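Side-chain contacts in NOL1/NOP2/sun family protein (PDB 3M4X), which probably transfers methyl groups from S-adenosylmethionine to cytosines of 16S ribosomal RNA, as an RsmF-type member of the NOL1/NOP2/sun family: residues F28-Q33 against M190-P195; I145-I150 against K366-G371; T342-V347 against V355-P360. One frame throughout, in Å; residues are numbered along the deposited sequence.

Interaction 1 (F28-Q33 against M190-P195); sequences FSALEQ and MFRKDP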
loop_
_atom_site.group_PDB
_atom_site.type_symbol
_atom_site.label_atom_id
_atom_site.label_comp_id
_atom_site.label_asym_id
_atom_site.label_seq_id
_atom_site.Cartn_x
_atom_site.Cartn_y
_atom_site.Cartn_z
ATOM N N PHE A 28 -13.935 13.791 -23.716
ATOM C CA PHE A 28 -13.824 12.659 -24.637
ATOM C C PHE A 28 -12.512 12.736 -25.382
ATOM O O PHE A 28 -11.884 11.715 -25.664
ATOM C CB PHE A 28 -14.957 12.655 -25.668
ATOM C CG PHE A 28 -16.336 12.564 -25.070
ATOM C CD1 PHE A 28 -17.380 13.317 -25.591
ATOM C CD2 PHE A 28 -16.591 11.725 -23.994
ATOM C CE1 PHE A 28 -18.671 13.239 -25.041
ATOM C CE2 PHE A 28 -17.876 11.639 -23.438
ATOM C CZ PHE A 28 -18.919 12.400 -23.964
ATOM N N SER A 29 -12.115 13.960 -25.714
ATOM C CA SER A 29 -10.885 14.212 -26.460
ATOM C C SER A 29 -9.667 13.824 -25.605
ATOM O O SER A 29 -8.656 13.334 -26.120
ATOM C CB SER A 29 -10.849 15.683 -26.890
ATOM O OG SER A 29 -9.595 16.076 -27.390
ATOM N N ALA A 30 -9.779 14.009 -24.288
ATOM C CA ALA A 30 -8.724 13.572 -23.388
ATOM C C ALA A 30 -8.719 12.061 -23.362
ATOM O O ALA A 30 -7.671 11.438 -23.414
ATOM C CB ALA A 30 -8.939 14.123 -21.993
ATOM N N LEU A 31 -9.908 11.477 -23.321
ATOM C CA LEU A 31 -10.057 10.033 -23.199
ATOM C C LEU A 31 -9.523 9.294 -24.421
ATOM O O LEU A 31 -8.896 8.242 -24.292
ATOM C CB LEU A 31 -11.529 9.670 -22.955
ATOM C CG LEU A 31 -12.024 9.253 -21.557
ATOM C CD1 LEU A 31 -11.164 9.791 -20.408
ATOM C CD2 LEU A 31 -13.488 9.635 -21.367
ATOM N N GLU A 32 -9.749 9.852 -25.609
ATOM C CA GLU A 32 -9.374 9.159 -26.842
ATOM C C GLU A 32 -8.019 9.541 -27.429
ATOM O O GLU A 32 -7.430 8.767 -28.184
ATOM C CB GLU A 32 -10.468 9.336 -27.908
ATOM C CG GLU A 32 -10.820 10.781 -28.191
ATOM C CD GLU A 32 -11.956 10.918 -29.187
ATOM O OE1 GLU A 32 -13.139 10.854 -28.765
ATOM O OE2 GLU A 32 -11.647 11.086 -30.393
ATOM N N GLN A 33 -7.514 10.726 -27.110
ATOM C CA GLN A 33 -6.225 11.129 -27.684
ATOM C C GLN A 33 -5.115 11.317 -26.648
ATOM O O GLN A 33 -3.943 11.422 -27.005
ATOM C CB GLN A 33 -6.370 12.397 -28.528
ATOM C CG GLN A 33 -7.144 12.202 -29.828
ATOM C CD GLN A 33 -6.413 11.306 -30.812
ATOM O OE1 GLN A 33 -5.193 11.132 -30.734
ATOM N NE2 GLN A 33 -7.162 10.727 -31.743
HETATM N N MSE A 190 -10.307 4.107 -15.787
HETATM C CA MSE A 190 -9.352 3.120 -16.291
HETATM C C MSE A 190 -9.473 2.915 -17.811
HETATM O O MSE A 190 -8.777 2.073 -18.385
HETATM C CB MSE A 190 -9.528 1.775 -15.573
HETATM C CG MSE A 190 -9.197 1.783 -14.076
HETATM SE SE MSE A 190 -7.333 2.289 -13.677
HETATM C CE MSE A 190 -7.642 4.127 -13.068
ATOM N N PHE A 191 -10.348 3.683 -18.456
ATOM C CA PHE A 191 -10.556 3.563 -19.907
ATOM C C PHE A 191 -9.273 3.713 -20.756
ATOM O O PHE A 191 -9.005 2.886 -21.634
ATOM C CB PHE A 191 -11.617 4.555 -20.386
ATOM C CG PHE A 191 -13.028 4.122 -20.115
ATOM C CD1 PHE A 191 -13.293 2.965 -19.399
ATOM C CD2 PHE A 191 -14.093 4.881 -20.570
ATOM C CE1 PHE A 191 -14.601 2.565 -19.143
ATOM C CE2 PHE A 191 -15.398 4.486 -20.320
ATOM C CZ PHE A 191 -15.649 3.327 -19.604
ATOM N N ARG A 192 -8.508 4.777 -20.510
ATOM C CA ARG A 192 -7.249 5.001 -21.214
ATOM C C ARG A 192 -6.249 3.883 -20.942
ATOM O O ARG A 192 -5.584 3.393 -21.854
ATOM C CB ARG A 192 -6.613 6.327 -20.787
ATOM C CG ARG A 192 -7.266 7.578 -21.350
ATOM C CD ARG A 192 -6.233 8.692 -21.576
ATOM N NE ARG A 192 -5.677 9.251 -20.338
ATOM C CZ ARG A 192 -5.578 10.559 -20.101
ATOM N NH1 ARG A 192 -6.003 11.435 -21.015
ATOM N NH2 ARG A 192 -5.064 10.999 -18.956
ATOM N N LYS A 193 -6.152 3.486 -19.678
ATOM C CA LYS A 193 -5.124 2.550 -19.223
ATOM C C LYS A 193 -5.458 1.099 -19.569
ATOM O O LYS A 193 -4.616 0.373 -20.093
ATOM C CB LYS A 193 -4.901 2.700 -17.712
ATOM C CG LYS A 193 -3.511 2.299 -17.234
ATOM C CD LYS A 193 -3.376 2.419 -15.709
ATOM C CE LYS A 193 -1.927 2.229 -15.256
ATOM N NZ LYS A 193 -1.808 2.082 -13.780
ATOM N N ASP A 194 -6.685 0.675 -19.286
ATOM C CA ASP A 194 -7.069 -0.708 -19.548
ATOM C C ASP A 194 -8.246 -0.827 -20.513
ATOM O O ASP A 194 -9.391 -0.636 -20.122
ATOM C CB ASP A 194 -7.386 -1.429 -18.239
ATOM C CG ASP A 194 -7.741 -2.880 -18.454
ATOM O OD1 ASP A 194 -7.630 -3.353 -19.609
ATOM O OD2 ASP A 194 -8.134 -3.543 -17.470
ATOM N N PRO A 195 -7.958 -1.159 -21.780
ATOM C CA PRO A 195 -8.972 -1.309 -22.832
ATOM C C PRO A 195 -10.027 -2.374 -22.523
ATOM O O PRO A 195 -11.096 -2.367 -23.136
ATOM C CB PRO A 195 -8.147 -1.714 -24.054
ATOM C CG PRO A 195 -6.786 -1.139 -23.785
ATOM C CD PRO A 195 -6.590 -1.285 -22.310
#
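L31 and R192 mark the closest approach of the two backbones, their CA atoms 6.1 Å apart, where the last turns of helix 24-33 meet a loop whose residues 191-193 have helical backbone angles. The contact joins the N-terminal domain to the Rossmann-like methyltransferase domain: the loop follows strand 176-182 and the Pro-Cys motif characteristic of RNA cytosine-5 methyltransferases, and leads into helix 195-200. D194 is the N-cap of that helix, its OD1 accepting from the backbone of N196.

R192 does most of the touching. Its CG stands beside its own backbone N (chi1 -75°), and bends at chi2 and chi3 carry the chain across the carbonyl oxygens of A30 and L31. R192 CG passes 3.4 Å from L31 O and R192 CD 3.6 Å from A30 O, and the guanidinium then reaches past them beside the A30 methyl. NH1 donates to A30 O; the acceptor lies near the guanidinium plane, at its edge, yet the donor approaches from above the carbonyl plane, 59° out of it. Carbonyls of a C-terminal helical turn carry partial negative charge, which would suit a cationic partner here. R192 NH2 forms a salt bridge with E293 OE1, a second hold that would limit rotation of the group.

L31 makes its closest approach through its carbonyl O; its CB is directed away from the loop and its side chain packs on F12. F191 turns its CB toward the helix, and its ring meets both F12 and W201 edge-to-face, so F12 of helix 10-20 is touched by both L31 and F191. The single hydrogen bond across the segments, R192 NH1 to A30 O, measures 2.9 Å with an N-H...O angle of 148°.

Interaction 2 (I145-I150 against K366-G371); sequences ILSENI and KVVRTG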
loop_
_atom_site.group_PDB
_atom_site.type_symbol
_atom_site.label_atom_id
_atom_site.label_comp_id
_atom_site.label_asym_id
_atom_site.label_seq_id
_atom_site.Cartn_x
_atom_site.Cartn_y
_atom_site.Cartn_z
ATOM N N ILE A 145 0.281 -11.006 -3.631
ATOM C CA ILE A 145 0.973 -9.912 -4.297
ATOM C C ILE A 145 1.091 -8.741 -3.348
ATOM O O ILE A 145 2.152 -8.138 -3.213
ATOM C CB ILE A 145 0.198 -9.444 -5.550
ATOM C CG1 ILE A 145 -0.077 -10.625 -6.477
ATOM C CG2 ILE A 145 0.965 -8.355 -6.308
ATOM C CD1 ILE A 145 1.172 -11.347 -6.896
ATOM N N LEU A 146 -0.012 -8.421 -2.687
ATOM C CA LEU A 146 -0.024 -7.349 -1.717
ATOM C C LEU A 146 0.972 -7.611 -0.583
ATOM O O LEU A 146 1.751 -6.740 -0.191
ATOM C CB LEU A 146 -1.436 -7.196 -1.163
ATOM C CG LEU A 146 -1.558 -6.296 0.053
ATOM C CD1 LEU A 146 -1.086 -4.898 -0.323
ATOM C CD2 LEU A 146 -3.000 -6.295 0.524
ATOM N N SER A 147 0.939 -8.821 -0.057
ATOM C CA SER A 147 1.861 -9.219 1.001
ATOM C C SER A 147 3.323 -9.079 0.544
ATOM O O SER A 147 4.169 -8.578 1.276
ATOM C CB SER A 147 1.550 -10.651 1.456
ATOM O OG SER A 147 2.527 -11.128 2.360
ATOM N N GLU A 148 3.614 -9.487 -0.682
ATOM C CA GLU A 148 4.986 -9.380 -1.171
ATOM C C GLU A 148 5.450 -7.939 -1.378
ATOM O O GLU A 148 6.626 -7.632 -1.162
ATOM C CB GLU A 148 5.201 -10.256 -2.406
ATOM C CG GLU A 148 5.215 -11.736 -2.026
ATOM C CD GLU A 148 5.184 -12.676 -3.215
ATOM O OE1 GLU A 148 5.429 -12.213 -4.350
ATOM O OE2 GLU A 148 4.922 -13.883 -3.006
ATOM N N ASN A 149 4.533 -7.046 -1.747
ATOM C CA ASN A 149 4.883 -5.625 -1.877
ATOM C C ASN A 149 5.120 -4.944 -0.521
ATOM O O ASN A 149 6.008 -4.106 -0.390
ATOM C CB ASN A 149 3.829 -4.855 -2.684
ATOM C CG ASN A 149 4.017 -4.994 -4.195
ATOM O OD1 ASN A 149 5.105 -4.748 -4.738
ATOM N ND2 ASN A 149 2.941 -5.357 -4.886
ATOM N N ILE A 150 4.318 -5.295 0.481
ATOM C CA ILE A 150 4.484 -4.754 1.840
ATOM C C ILE A 150 5.887 -5.115 2.360
ATOM O O ILE A 150 6.645 -4.265 2.816
ATOM C CB ILE A 150 3.356 -5.271 2.807
ATOM C CG1 ILE A 150 2.228 -4.251 2.946
ATOM C CG2 ILE A 150 3.872 -5.476 4.210
ATOM C CD1 ILE A 150 1.618 -3.802 1.668
ATOM N N LYS A 366 -7.943 -14.974 8.455
ATOM C CA LYS A 366 -7.017 -15.384 7.413
ATOM C C LYS A 366 -5.915 -14.317 7.300
ATOM O O LYS A 366 -6.118 -13.249 6.721
ATOM C CB LYS A 366 -7.749 -15.576 6.082
ATOM C CG LYS A 366 -8.853 -16.609 6.130
ATOM C CD LYS A 366 -9.544 -16.751 4.780
ATOM C CE LYS A 366 -10.475 -17.948 4.773
ATOM N NZ LYS A 366 -11.119 -18.151 3.443
ATOM N N VAL A 367 -4.758 -14.610 7.880
ATOM C CA VAL A 367 -3.663 -13.657 7.916
ATOM C C VAL A 367 -2.491 -14.157 7.088
ATOM O O VAL A 367 -1.867 -15.164 7.427
ATOM C CB VAL A 367 -3.193 -13.401 9.344
ATOM C CG1 VAL A 367 -1.903 -12.624 9.330
ATOM C CG2 VAL A 367 -4.258 -12.656 10.122
ATOM N N VAL A 368 -2.212 -13.440 5.998
ATOM C CA VAL A 368 -1.136 -13.759 5.066
ATOM C C VAL A 368 0.207 -13.246 5.581
ATOM O O VAL A 368 1.272 -13.789 5.263
ATOM C CB VAL A 368 -1.424 -13.121 3.697
ATOM C CG1 VAL A 368 -0.405 -13.563 2.671
ATOM C CG2 VAL A 368 -2.837 -13.491 3.247
ATOM N N ARG A 369 0.153 -12.198 6.390
ATOM C CA ARG A 369 1.365 -11.597 6.911
ATOM C C ARG A 369 1.095 -11.010 8.286
ATOM O O ARG A 369 0.196 -10.190 8.445
ATOM C CB ARG A 369 1.870 -10.525 5.941
ATOM C CG ARG A 369 3.205 -9.926 6.317
ATOM C CD ARG A 369 3.964 -9.462 5.079
ATOM N NE ARG A 369 5.342 -9.871 5.219
ATOM C CZ ARG A 369 5.959 -10.721 4.418
ATOM N NH1 ARG A 369 5.334 -11.222 3.364
ATOM N NH2 ARG A 369 7.218 -11.032 4.665
ATOM N N THR A 370 1.876 -11.430 9.279
ATOM C CA THR A 370 1.625 -11.039 10.664
ATOM C C THR A 370 2.755 -10.202 11.242
ATOM O O THR A 370 3.538 -10.684 12.059
ATOM C CB THR A 370 1.416 -12.290 11.553
ATOM O OG1 THR A 370 0.340 -13.075 11.030
ATOM C CG2 THR A 370 1.081 -11.893 12.968
ATOM N N GLY A 371 2.847 -8.942 10.823
ATOM C CA GLY A 371 3.906 -8.072 11.311
ATOM C C GLY A 371 5.220 -8.266 10.566
ATOM O O GLY A 371 5.245 -8.404 9.342
#
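R369 reaches from its strand to S147 on helix 140-153 and lays the edge of its guanidinium against the serine hydroxyl. R369 NH1 donates to S147 OG at 3.0 Å with an N-H...O angle of 157°, and OG lies almost in the guanidinium plane. The arginine CG is anti to its backbone N (chi1 -174°), which sends the chain toward the helix; a bend at chi3 then turns the head group. The aliphatic part also closes on the hydroxyl, with R369 CD 3.5 Å from S147 OG. NH2 is held by a salt bridge to E151, one turn farther along the same helix, so two neighbouring nitrogens are tied to the helix and the group's rotation is restricted in a buried place.

Apolar contacts flank the bond. V368 CG1 rests 3.7 Å from S147 CB, while I150 and R369 run past each other in opposite directions, I150 CG2 coming within 4.1 Å of R369 CD. V368 and R369 both turn to the helix because they form a classic beta bulge opposite V160, where strand 367-370 adds antiparallel to strand 158-161 of the Rossmann-like sheet, beside its beta-alpha-beta crossover helix.

Interaction 3 (T342-V347 against V355-P360); sequences TGRLLV and VPELAP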
loop_
_atom_site.group_PDB
_atom_site.type_symbol
_atom_site.label_atom_id
_atom_site.label_comp_id
_atom_site.label_asym_id
_atom_site.label_seq_id
_atom_site.Cartn_x
_atom_site.Cartn_y
_atom_site.Cartn_z
ATOM N N THR A 342 10.624 -5.205 19.104
ATOM C CA THR A 342 9.734 -4.273 19.794
ATOM C C THR A 342 8.335 -4.861 20.067
ATOM O O THR A 342 7.765 -4.640 21.133
ATOM C CB THR A 342 9.620 -2.925 19.037
ATOM O OG1 THR A 342 10.483 -1.963 19.651
ATOM C CG2 THR A 342 8.190 -2.389 19.072
ATOM N N GLY A 343 7.789 -5.608 19.112
ATOM C CA GLY A 343 6.496 -6.244 19.301
ATOM C C GLY A 343 6.629 -7.622 19.919
ATOM O O GLY A 343 7.703 -7.988 20.391
ATOM N N ARG A 344 5.545 -8.393 19.911
ATOM C CA ARG A 344 5.556 -9.732 20.499
ATOM C C ARG A 344 6.139 -10.753 19.533
ATOM O O ARG A 344 5.892 -10.685 18.336
ATOM C CB ARG A 344 4.139 -10.160 20.886
ATOM C CG ARG A 344 3.264 -9.029 21.379
ATOM C CD ARG A 344 2.214 -9.535 22.354
ATOM N NE ARG A 344 1.315 -10.524 21.762
ATOM C CZ ARG A 344 0.735 -11.505 22.450
ATOM N NH1 ARG A 344 0.970 -11.636 23.751
ATOM N NH2 ARG A 344 -0.071 -12.362 21.836
ATOM N N LEU A 345 6.891 -11.719 20.049
ATOM C CA LEU A 345 7.486 -12.727 19.180
ATOM C C LEU A 345 6.662 -14.011 19.165
ATOM O O LEU A 345 6.503 -14.670 20.189
ATOM C CB LEU A 345 8.935 -13.017 19.587
ATOM C CG LEU A 345 9.876 -11.812 19.597
ATOM C CD1 LEU A 345 11.164 -12.145 20.320
ATOM C CD2 LEU A 345 10.156 -11.336 18.184
ATOM N N LEU A 346 6.136 -14.357 17.994
ATOM C CA LEU A 346 5.339 -15.566 17.843
ATOM C C LEU A 346 5.921 -16.454 16.754
ATOM O O LEU A 346 6.576 -15.971 15.829
ATOM C CB LEU A 346 3.894 -15.216 17.498
ATOM C CG LEU A 346 3.230 -14.051 18.236
ATOM C CD1 LEU A 346 1.768 -13.958 17.839
ATOM C CD2 LEU A 346 3.353 -14.174 19.745
ATOM N N VAL A 347 5.676 -17.754 16.864
ATOM C CA VAL A 347 6.113 -18.695 15.845
ATOM C C VAL A 347 4.921 -19.464 15.260
ATOM O O VAL A 347 4.062 -19.945 15.997
ATOM C CB VAL A 347 7.149 -19.693 16.407
ATOM C CG1 VAL A 347 7.725 -20.552 15.290
ATOM C CG2 VAL A 347 8.269 -18.954 17.141
ATOM N N VAL A 355 5.059 -9.121 16.051
ATOM C CA VAL A 355 3.721 -8.597 15.834
ATOM C C VAL A 355 3.497 -7.358 16.685
ATOM O O VAL A 355 3.850 -7.341 17.858
ATOM C CB VAL A 355 2.656 -9.647 16.209
ATOM C CG1 VAL A 355 1.283 -9.190 15.751
ATOM C CG2 VAL A 355 3.000 -10.982 15.584
ATOM N N PRO A 356 2.909 -6.312 16.094
ATOM C CA PRO A 356 2.691 -5.076 16.842
ATOM C C PRO A 356 1.816 -5.330 18.051
ATOM O O PRO A 356 0.958 -6.210 18.044
ATOM C CB PRO A 356 1.966 -4.185 15.838
ATOM C CG PRO A 356 2.364 -4.721 14.516
ATOM C CD PRO A 356 2.444 -6.195 14.706
ATOM N N GLU A 357 2.041 -4.558 19.097
ATOM C CA GLU A 357 1.319 -4.767 20.331
ATOM C C GLU A 357 -0.148 -4.409 20.133
ATOM O O GLU A 357 -1.009 -4.902 20.848
ATOM C CB GLU A 357 1.940 -3.933 21.447
ATOM C CG GLU A 357 1.743 -4.534 22.814
ATOM C CD GLU A 357 2.417 -5.882 22.944
ATOM O OE1 GLU A 357 3.514 -6.052 22.372
ATOM O OE2 GLU A 357 1.853 -6.771 23.615
ATOM N N LEU A 358 -0.412 -3.560 19.141
ATOM C CA LEU A 358 -1.751 -3.075 18.840
ATOM C C LEU A 358 -2.626 -4.136 18.197
ATOM O O LEU A 358 -3.845 -3.996 18.156
ATOM C CB LEU A 358 -1.684 -1.881 17.880
ATOM C CG LEU A 358 -1.518 -0.471 18.425
ATOM C CD1 LEU A 358 -2.567 -0.208 19.491
ATOM C CD2 LEU A 358 -0.123 -0.299 18.979
ATOM N N ALA A 359 -2.011 -5.173 17.648
ATOM C CA ALA A 359 -2.797 -6.221 17.014
ATOM C C ALA A 359 -3.743 -6.842 18.039
ATOM O O ALA A 359 -3.336 -7.152 19.160
ATOM C CB ALA A 359 -1.892 -7.288 16.412
ATOM N N PRO A 360 -5.018 -7.010 17.665
ATOM C CA PRO A 360 -5.933 -7.746 18.538
ATOM C C PRO A 360 -5.599 -9.218 18.402
ATOM O O PRO A 360 -4.608 -9.571 17.760
ATOM C CB PRO A 360 -7.312 -7.486 17.902
ATOM C CG PRO A 360 -7.097 -6.452 16.856
ATOM C CD PRO A 360 -5.677 -6.585 16.422
#
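R344 and V355 form an antiparallel hydrogen-bonded pair, CA atoms 5.1 Å apart, near the open end of the beta hairpin made by strands 344-348 and 351-355. R344 N donates to V355 O and V355 N to R344 O, both at 2.9 Å. V355 O also receives a weak CA-H...O contact from G343, G343 CA to V355 O 3.2 Å, where the strand pairing ends.

Past V355 the chain enters a type I turn from P356 to A359, closed by A359 N to P356 O. E357, in this turn, folds back over R344: its chain bends at chi2 (63°) and brings the carboxylate against the aliphatic stem of the arginine. E357 OE1 meets R344 CG and E357 OE2 meets R344 CD, each at 3.1 Å. The two side chains cross at about a right angle, and their guanidinium and carboxylate planes are 89° apart. The charged ends stay apart: R344 NE is 4.2 Å from E357 OE2, beyond a salt bridge, so any attraction is probably a longer-range one. On the R344 face of the hairpin, L346 also crosses V355, L346 CD1 resting 3.9 Å from V355 CG2.

E354 steadies the start of the first strand, its OE2 accepting from the backbone N of both T342 and G343. Strand 344-348 is an outer strand of the four-stranded antiparallel sheet; L345 reaches W330 on helix 324-336 and L374 on strand 372-378, while P356 and L358 lean on L132 of strand 132-136 in the methyltransferase domain.

Interaction 1 stands apart from the others, its centre about 33 Å from that of interaction 2 and about 45 Å from that of interaction 3, on the opposite side of the chain's centre from the latter. Interactions 2 and 3 are neighbours with centres about 15 Å apart, and they touch where T370 packs on V355 and G371 on P356. Along the chain, interactions 1 and 2 alternate their segments, whereas the hairpin of interaction 3 falls wholly between the two segments of interaction 2. The methyltransferase domain is common ground: interaction 1 joins the N-terminal domain to its loop before helix 195-200, and interaction 2 fastens the first C-terminal domain, which contains interaction 3, to strand 158-161.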